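Local coordinates for protein lytic polysaccharide monooxygenase (Neurospora crassa, PDB 4QI8) that probably cleaves cellulose chains by oxidation at a copper centre, using electrons from a reducing agent, at residues Gln38-Cys42 with Thr93-Trp99; Met76-Leu80 with Val179-Tyr185. All coordinates share one frame; numbering follows the deposited sequence. Where two conformers were deposited one is given.

Contact 1: residues Gln38-Cys42 with Thr93-Trp99; sequences QQIRC and TGEGAVW
Gln-38 OE1, which meets Glu-95 OE1 across the contact at 3.7 Å, is gripped by both terminal nitrogens of Arg-41. The grip is end-on, two N-H donors on a single amide oxygen, and it sits where the short helix 39-42 meets the loop that leads into strand 99-104 of the AA9 beta-sandwich. Both donors reach the oxygen from the same face of the amide, Arg-41 NH2 to Gln-38 OE1 at 3.0 Å and NH1 from farther above the carbonyl plane. Gln-38 OE1 lies at the edge of the guanidinium, in its plane, and the two flat sides are taken up differently: the carbonyl O of Gln-38 lies over one, while Glu-95 CG lies over the other, 3.8 Å from Arg-41 NH1. Because Glu-95 OE1 stands well out of the guanidinium plane, attraction between those opposite charges is probably electrostatic only. The same NH1 has a further acceptor in the carbonyl of Phe-181.

The arginine chain runs out with CG anti to the backbone N (chi1 -179°) and turns at chi3 (49°), which brings NE beside the loop backbone. A water bridges there, accepting from Arg-41 NE and donating to Thr-93 O at 2.6 Å.

Alongside the aliphatic part of the arginine, Trp-99 NE1 donates in the carbonyl plane, on a lone pair, to Gly-94 O at 2.9 Å and so closes the loop upon itself. Gly-94 has backbone angles that call for glycine, and a side chain there would also strike Trp-99 CZ2. Val-98 and Trp-99 together face Val-179 in a classic beta bulge. Arg-41 CG rests 3.8 Å from Trp-99 CZ2, and Cys-42 SG, held by its disulfide to Cys-160, meets Trp-99 CH2 obliquely at 4.1 Å.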
ATOM      1  N   GLN A  38      -6.217 -10.227  -9.105  1.00  5.47           N
ATOM      2  CA  GLN A  38      -6.734  -9.982  -7.764  1.00  5.48           C
ATOM      3  C   GLN A  38      -5.601  -9.756  -6.762  1.00  5.65           C
ATOM      4  O   GLN A  38      -5.787  -9.084  -5.750  1.00  5.49           O
ATOM      5  CB  GLN A  38      -7.621 -11.139  -7.291  1.00  6.96           C
ATOM      6  CG  GLN A  38      -8.873 -11.312  -8.127  1.00  8.66           C
ATOM      7  CD  GLN A  38      -9.784 -10.118  -8.005  1.00  8.77           C
ATOM      8  OE1 GLN A  38     -10.238  -9.786  -6.909  1.00 10.14           O
ATOM      9  NE2 GLN A  38     -10.042  -9.446  -9.123  1.00 10.27           N
ATOM     10  N   GLN A  39      -4.437 -10.346  -7.018  1.00  5.26           N
ATOM     11  CA  GLN A  39      -3.298 -10.153  -6.130  1.00  5.37           C
ATOM     12  C   GLN A  39      -2.808  -8.706  -6.039  1.00  4.66           C
ATOM     13  O   GLN A  39      -2.132  -8.363  -5.079  1.00  5.20           O
ATOM     14  CB  GLN A  39      -2.139 -11.078  -6.518  1.00  4.86           C
ATOM     15  CG  GLN A  39      -2.411 -12.542  -6.239  1.00  5.23           C
ATOM     16  CD  GLN A  39      -1.248 -13.424  -6.647  1.00  5.90           C
ATOM     17  OE1 GLN A  39      -0.614 -13.196  -7.678  1.00  7.92           O
ATOM     18  NE2 GLN A  39      -0.941 -14.408  -5.826  1.00  5.57           N
ATOM     19  N   ILE A  40      -3.171  -7.850  -6.993  1.00  4.94           N
ATOM     20  CA  ILE A  40      -2.733  -6.447  -6.932  1.00  4.54           C
ATOM     21  C   ILE A  40      -3.372  -5.740  -5.742  1.00  4.72           C
ATOM     22  O   ILE A  40      -2.913  -4.684  -5.303  1.00  5.41           O
ATOM     23  CB  ILE A  40      -2.977  -5.701  -8.270  1.00  4.74           C
ATOM     24  CG1 ILE A  40      -2.055  -4.479  -8.438  1.00  5.74           C
ATOM     25  CG2 ILE A  40      -4.434  -5.295  -8.389  1.00  6.01           C
ATOM     26  CD1 ILE A  40      -0.584  -4.841  -8.628  1.00  6.13           C
ATOM     27  N   ARG A  41      -4.474  -6.302  -5.230  1.00  4.86           N
ATOM     28  CA  ARG A  41      -5.175  -5.618  -4.152  1.00  4.76           C
ATOM     29  C   ARG A  41      -4.489  -5.859  -2.798  1.00  4.97           C
ATOM     30  O   ARG A  41      -3.887  -4.960  -2.245  1.00  5.43           O
ATOM     31  CB  ARG A  41      -6.666  -6.047  -4.139  1.00  5.67           C
ATOM     32  CG  ARG A  41      -7.478  -5.368  -3.059  1.00  5.65           C
ATOM     33  CD  ARG A  41      -8.966  -5.743  -3.078  1.00  8.04           C
ATOM     34  NE  ARG A  41      -9.168  -7.188  -3.149  1.00 10.26           N
ATOM     35  CZ  ARG A  41      -9.550  -7.911  -4.209  1.00  9.84           C
ATOM     36  NH1 ARG A  41      -9.837  -7.382  -5.410  1.00 10.09           N
ATOM     37  NH2 ARG A  41      -9.680  -9.233  -4.061  1.00 11.01           N
ATOM     38  N   CYS A  42      -4.546  -7.095  -2.316  1.00  4.91           N
ATOM     39  CA  CYS A  42      -3.963  -7.482  -1.025  1.00  5.14           C
ATOM     40  C   CYS A  42      -3.066  -8.723  -1.137  1.00  5.11           C
ATOM     41  O   CYS A  42      -2.791  -9.371  -0.129  1.00  5.58           O
ATOM     42  CB  CYS A  42      -5.045  -7.696   0.060  1.00  5.75           C
ATOM     43  SG  CYS A  42      -5.927  -6.177   0.450  1.00  6.13           S
ATOM     44  N   THR A  93     -13.426  -8.112   1.315  1.00 11.29           N
ATOM     45  CA  THR A  93     -12.246  -8.172   0.448  1.00 11.61           C
ATOM     46  C   THR A  93     -11.784  -6.800  -0.061  1.00 11.13           C
ATOM     47  O   THR A  93     -10.633  -6.641  -0.458  1.00 14.50           O
ATOM     48  CB  THR A  93     -12.496  -9.083  -0.755  1.00 14.06           C
ATOM     49  OG1 THR A  93     -13.536  -8.521  -1.555  1.00 16.27           O
ATOM     50  CG2 THR A  93     -12.911 -10.469  -0.297  1.00 14.88           C
ATOM     51  N   GLY A  94     -12.672  -5.813  -0.055  1.00 11.31           N
ATOM     52  CA  GLY A  94     -12.324  -4.490  -0.541  1.00 10.63           C
ATOM     53  C   GLY A  94     -12.476  -4.368  -2.039  1.00  9.73           C
ATOM     54  O   GLY A  94     -11.651  -3.757  -2.709  1.00  9.69           O
ATOM     55  N   GLU A  95     -13.548  -4.936  -2.572  1.00 10.44           N
ATOM     56  CA  GLU A  95     -13.826  -4.782  -4.001  1.00 11.97           C
ATOM     57  C   GLU A  95     -14.580  -3.490  -4.303  1.00  9.81           C
ATOM     58  O   GLU A  95     -15.155  -2.863  -3.411  1.00 11.46           O
ATOM     59  CB  GLU A  95     -14.504  -6.028  -4.551  1.00 16.31           C
ATOM     60  CG  GLU A  95     -13.501  -7.188  -4.486  1.00 24.00           C
ATOM     61  CD  GLU A  95     -13.998  -8.513  -5.024  1.00 28.42           C
ATOM     62  OE1 GLU A  95     -13.738  -8.808  -6.212  1.00 31.50           O
ATOM     63  OE2 GLU A  95     -14.601  -9.284  -4.247  1.00 30.65           O
ATOM     64  N   GLY A  96     -14.521  -3.067  -5.556  1.00  9.51           N
ATOM     65  CA  GLY A  96     -15.134  -1.815  -5.949  1.00 10.04           C
ATOM     66  C   GLY A  96     -14.243  -0.611  -5.696  1.00  8.12           C
ATOM     67  O   GLY A  96     -13.090  -0.744  -5.267  1.00  7.52           O
ATOM     68  N   ALA A  97     -14.785   0.570  -5.968  1.00  8.29           N
ATOM     69  CA  ALA A  97     -14.011   1.800  -5.923  1.00  8.82           C
ATOM     70  C   ALA A  97     -14.037   2.350  -4.507  1.00  9.01           C
ATOM     71  O   ALA A  97     -14.772   3.284  -4.198  1.00 10.46           O
ATOM     72  CB  ALA A  97     -14.572   2.812  -6.909  1.00 10.56           C
ATOM     73  N   VAL A  98     -13.225   1.744  -3.648  1.00  7.96           N
ATOM     74  CA  VAL A  98     -13.252   2.001  -2.218  1.00  8.14           C
ATOM     75  C   VAL A  98     -11.913   2.459  -1.644  1.00  7.92           C
ATOM     76  O   VAL A  98     -11.848   2.867  -0.490  1.00  8.61           O
ATOM     77  CB  VAL A  98     -13.742   0.749  -1.439  1.00  9.36           C
ATOM     78  CG1 VAL A  98     -15.171   0.421  -1.822  1.00  9.73           C
ATOM     79  CG2 VAL A  98     -12.833  -0.466  -1.668  1.00  9.29           C
ATOM     80  N   TRP A  99     -10.847   2.380  -2.432  1.00  6.59           N
ATOM     81  CA  TRP A  99      -9.503   2.649  -1.930  1.00  6.69           C
ATOM     82  C   TRP A  99      -9.109   4.095  -2.199  1.00  7.21           C
ATOM     83  O   TRP A  99      -9.181   4.544  -3.342  1.00  9.04           O
ATOM     84  CB  TRP A  99      -8.498   1.725  -2.617  1.00  6.21           C
ATOM     85  CG  TRP A  99      -8.713   0.272  -2.326  1.00  7.14           C
ATOM     86  CD1 TRP A  99      -9.450  -0.608  -3.058  1.00  6.74           C
ATOM     87  CD2 TRP A  99      -8.191  -0.465  -1.217  1.00  6.62           C
ATOM     88  NE1 TRP A  99      -9.417  -1.856  -2.480  1.00  7.31           N
ATOM     89  CE2 TRP A  99      -8.655  -1.790  -1.339  1.00  6.46           C
ATOM     90  CE3 TRP A  99      -7.384  -0.129  -0.128  1.00  7.32           C
ATOM     91  CZ2 TRP A  99      -8.328  -2.782  -0.409  1.00  7.16           C
ATOM     92  CZ3 TRP A  99      -7.070  -1.112   0.797  1.00  7.37           C
ATOM     93  CH2 TRP A  99      -7.526  -2.424   0.641  1.00  7.15           C
TER
HETATM   94  O   HOH W   1     -12.168  -7.500  -8.958  1.00 30.59           O
HETATM   95  O   HOH W   2      -8.390  -7.934  -0.520  1.00 12.30           O

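Contact 2: residues Met76-Leu80 with Val179-Tyr185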
ATOM      1  N   MET A  76       7.167   3.658  -2.179  1.00  5.68           N
ATOM      2  CA  MET A  76       6.108   3.186  -1.295  1.00  6.14           C
ATOM      3  C   MET A  76       4.833   3.982  -1.531  1.00  6.04           C
ATOM      4  O   MET A  76       4.877   5.207  -1.724  1.00  6.84           O
ATOM      5  CB  MET A  76       6.486   3.368   0.173  1.00  7.11           C
ATOM      6  CG  MET A  76       7.622   2.511   0.648  1.00  7.93           C
ATOM      7  SD  MET A  76       7.295   0.730   0.573  1.00  7.93           S
ATOM      8  CE  MET A  76       5.861   0.588   1.591  1.00 11.27           C
ATOM      9  N   GLN A  77       3.692   3.304  -1.455  1.00  5.84           N
ATOM     10  CA  GLN A  77       2.386   3.967  -1.475  1.00  6.33           C
ATOM     11  C   GLN A  77       1.469   3.246  -0.490  1.00  5.65           C
ATOM     12  O   GLN A  77       1.578   2.031  -0.310  1.00  6.24           O
ATOM     13  CB  GLN A  77       1.776   3.988  -2.883  1.00  6.36           C
ATOM     14  CG  GLN A  77       2.784   4.347  -3.959  1.00  6.17           C
ATOM     15  CD  GLN A  77       2.194   4.775  -5.292  1.00  6.99           C
ATOM     16  OE1 GLN A  77       2.753   5.641  -5.960  1.00  8.63           O
ATOM     17  NE2 GLN A  77       1.088   4.166  -5.696  1.00  7.75           N
ATOM     18  N   PHE A  78       0.571   4.000   0.139  1.00  6.55           N
ATOM     19  CA  PHE A  78      -0.396   3.443   1.084  1.00  6.36           C
ATOM     20  C   PHE A  78      -1.802   3.925   0.762  1.00  6.06           C
ATOM     21  O   PHE A  78      -2.010   5.097   0.429  1.00  6.71           O
ATOM     22  CB  PHE A  78      -0.053   3.837   2.534  1.00  6.95           C
ATOM     23  CG  PHE A  78       1.233   3.245   3.046  1.00  7.31           C
ATOM     24  CD1 PHE A  78       1.263   1.951   3.554  1.00  7.35           C
ATOM     25  CD2 PHE A  78       2.414   3.976   3.018  1.00  8.37           C
ATOM     26  CE1 PHE A  78       2.436   1.412   4.023  1.00  8.43           C
ATOM     27  CE2 PHE A  78       3.595   3.421   3.473  1.00  8.81           C
ATOM     28  CZ  PHE A  78       3.603   2.141   3.972  1.00  8.84           C
ATOM     29  N   TYR A  79      -2.766   3.017   0.897  1.00  6.19           N
ATOM     30  CA  TYR A  79      -4.169   3.303   0.659  1.00  5.96           C
ATOM     31  C   TYR A  79      -5.000   2.782   1.824  1.00  5.91           C
ATOM     32  O   TYR A  79      -4.655   1.773   2.451  1.00  6.80           O
ATOM     33  CB  TYR A  79      -4.679   2.604  -0.592  1.00  6.30           C
ATOM     34  CG  TYR A  79      -4.118   3.031  -1.931  1.00  6.41           C
ATOM     35  CD1 TYR A  79      -2.831   2.695  -2.323  1.00  6.76           C
ATOM     36  CD2 TYR A  79      -4.914   3.739  -2.838  1.00  6.58           C
ATOM     37  CE1 TYR A  79      -2.347   3.060  -3.587  1.00  6.79           C
ATOM     38  CE2 TYR A  79      -4.447   4.082  -4.094  1.00  7.56           C
ATOM     39  CZ  TYR A  79      -3.173   3.751  -4.461  1.00  6.31           C
ATOM     40  OH  TYR A  79      -2.742   4.093  -5.717  1.00  7.48           O
ATOM     41  N   LEU A  80      -6.126   3.448   2.062  1.00  6.37           N
ATOM     42  CA  LEU A  80      -7.139   2.966   2.990  1.00  6.10           C
ATOM     43  C   LEU A  80      -8.436   2.636   2.262  1.00  6.59           C
ATOM     44  O   LEU A  80      -8.754   3.236   1.232  1.00  7.05           O
ATOM     45  CB  LEU A  80      -7.466   4.049   4.014  1.00  7.84           C
ATOM     46  CG  LEU A  80      -6.446   4.247   5.131  1.00  7.27           C
ATOM     47  CD1 LEU A  80      -6.760   5.501   5.947  1.00  7.51           C
ATOM     48  CD2 LEU A  80      -6.400   3.030   6.063  1.00  7.88           C
ATOM     49  N   VAL A 179     -10.534   4.483  -5.797  1.00  8.11           N
ATOM     50  CA  VAL A 179     -10.251   3.604  -6.914  1.00  8.15           C
ATOM     51  C   VAL A 179     -10.410   2.144  -6.499  1.00  6.40           C
ATOM     52  O   VAL A 179     -10.558   1.824  -5.321  1.00  6.99           O
ATOM     53  CB  VAL A 179      -8.828   3.843  -7.467  1.00  8.54           C
ATOM     54  CG1 VAL A 179      -8.707   5.292  -7.952  1.00 10.48           C
ATOM     55  CG2 VAL A 179      -7.754   3.507  -6.439  1.00  7.54           C
ATOM     56  N   SER A 180     -10.376   1.267  -7.493  0.90  6.45           N
ATOM     57  CA  SER A 180     -10.469  -0.164  -7.253  0.53  6.45           C
ATOM     58  C   SER A 180      -9.136  -0.850  -7.533  0.91  5.54           C
ATOM     59  O   SER A 180      -8.314  -0.363  -8.317  0.85  5.36           O
ATOM     60  CB  SER A 180     -11.563  -0.776  -8.128  0.53  8.36           C
ATOM     61  OG  SER A 180     -11.231  -0.692  -9.500  0.53  8.50           O
ATOM     62  N   PHE A 181      -8.945  -1.995  -6.886  1.00  6.33           N
ATOM     63  CA  PHE A 181      -7.824  -2.885  -7.180  1.00  6.23           C
ATOM     64  C   PHE A 181      -8.366  -4.287  -7.394  1.00  6.23           C
ATOM     65  O   PHE A 181      -8.995  -4.825  -6.500  1.00  7.54           O
ATOM     66  CB  PHE A 181      -6.814  -2.915  -6.035  1.00  6.43           C
ATOM     67  CG  PHE A 181      -5.988  -1.668  -5.941  1.00  6.49           C
ATOM     68  CD1 PHE A 181      -5.002  -1.411  -6.871  1.00  6.93           C
ATOM     69  CD2 PHE A 181      -6.221  -0.735  -4.957  1.00  8.26           C
ATOM     70  CE1 PHE A 181      -4.252  -0.243  -6.818  1.00  9.09           C
ATOM     71  CE2 PHE A 181      -5.460   0.429  -4.896  1.00  9.94           C
ATOM     72  CZ  PHE A 181      -4.484   0.672  -5.827  1.00  9.91           C
ATOM     73  N   PRO A 182      -8.154  -4.882  -8.573  1.00  6.17           N
ATOM     74  CA  PRO A 182      -7.565  -4.277  -9.771  1.00  6.82           C
ATOM     75  C   PRO A 182      -8.475  -3.190 -10.357  1.00  6.46           C
ATOM     76  O   PRO A 182      -9.669  -3.143 -10.052  1.00  7.54           O
ATOM     77  CB  PRO A 182      -7.409  -5.465 -10.722  1.00  7.27           C
ATOM     78  CG  PRO A 182      -8.482  -6.413 -10.307  1.00  8.80           C
ATOM     79  CD  PRO A 182      -8.619  -6.263  -8.827  1.00  7.72           C
ATOM     80  N   GLY A 183      -7.894  -2.320 -11.171  1.00  6.63           N
ATOM     81  CA  GLY A 183      -8.615  -1.269 -11.868  1.00  7.13           C
ATOM     82  C   GLY A 183      -7.852   0.041 -11.906  1.00  7.60           C
ATOM     83  O   GLY A 183      -7.844   0.735 -12.916  1.00  9.57           O
ATOM     84  N   ALA A 184      -7.205   0.378 -10.800  1.00  6.97           N
ATOM     85  CA  ALA A 184      -6.552   1.676 -10.672  1.00  8.01           C
ATOM     86  C   ALA A 184      -5.356   1.810 -11.595  1.00  7.25           C
ATOM     87  O   ALA A 184      -5.043   2.913 -12.049  1.00  8.99           O
ATOM     88  CB  ALA A 184      -6.103   1.901  -9.234  1.00  9.30           C
ATOM     89  N   TYR A 185      -4.663   0.698 -11.822  1.00  6.01           N
ATOM     90  CA  TYR A 185      -3.408   0.707 -12.551  1.00  6.61           C
ATOM     91  C   TYR A 185      -3.537   0.013 -13.899  1.00  6.63           C
ATOM     92  O   TYR A 185      -4.279  -0.972 -14.046  1.00  7.22           O
ATOM     93  CB  TYR A 185      -2.311  -0.000 -11.753  1.00  6.23           C
ATOM     94  CG  TYR A 185      -1.970   0.585 -10.402  1.00  6.51           C
ATOM     95  CD1 TYR A 185      -2.366   1.858 -10.030  1.00  6.43           C
ATOM     96  CD2 TYR A 185      -1.222  -0.150  -9.491  1.00  6.30           C
ATOM     97  CE1 TYR A 185      -2.041   2.376  -8.803  1.00  7.08           C
ATOM     98  CE2 TYR A 185      -0.895   0.373  -8.244  1.00  7.14           C
ATOM     99  CZ  TYR A 185      -1.303   1.646  -7.911  1.00  6.44           C
ATOM    100  OH  TYR A 185      -1.011   2.200  -6.687  1.00  7.21           O
TER
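Phe-181 brings its edge down over the face of Tyr-79 in a T-shaped pair, the ring centroids 5.0 Å apart and the planes at 87°. Phe-181 CZ comes closest, 3.6 Å from Tyr-79 CZ, while Val-179 CG2 adds a lighter touch at Tyr-79 CE2. Other groups hold Phe-181 as well, since Arg-139 makes a cation-pi contact with it and Trp-99 an edge-to-face one. Its CE1 also lies over the rim of one face of Tyr-185, so the phenylalanine wedges against both tyrosines.

At the polar edge the tyrosines arrive from opposite directions, and Tyr-79 OH donates to Tyr-185 OH at 2.7 Å. The Tyr-185 hydroxyl is bonded in addition to Glu-141 OE1, which also receives Gln-77 NE2, while Gln-77 OE1 accepts from Asn-206. A phenylalanine in place of Tyr-79 would keep the ring beneath Phe-181 but would probably leave the buried Tyr-185 OH without this donor.

Gln-77 and Tyr-79 project from strand 76-82 on the side away from Phe-123, and the lid that 179-185 places chiefly over Tyr-79 is an instance of a late-chain loop covering the outer face of an AA9 beta-sandwich sheet.

From the N terminus the chain passes first through 38-42, then 76-80, 93-99 and finally 179-185. Contact 1 closes a loop of 50 intervening residues and contact 2 one of 98; neither nests in the other, because strand 76-82 lies inside the first loop and 93-99 inside the second, so the two closures cross. They illustrate how crossing closures tie surface loops to one sheet of a sandwich: helix 39-42, the approach to strand 99-104, the neighbouring strand 76-82 and the late loop all meet. The contacts also touch directly, with Trp-99 O probably hydrogen-bonded to Val-179 N at 2.8 Å, while Gln-38 NE2 packs against Pro-182 CD.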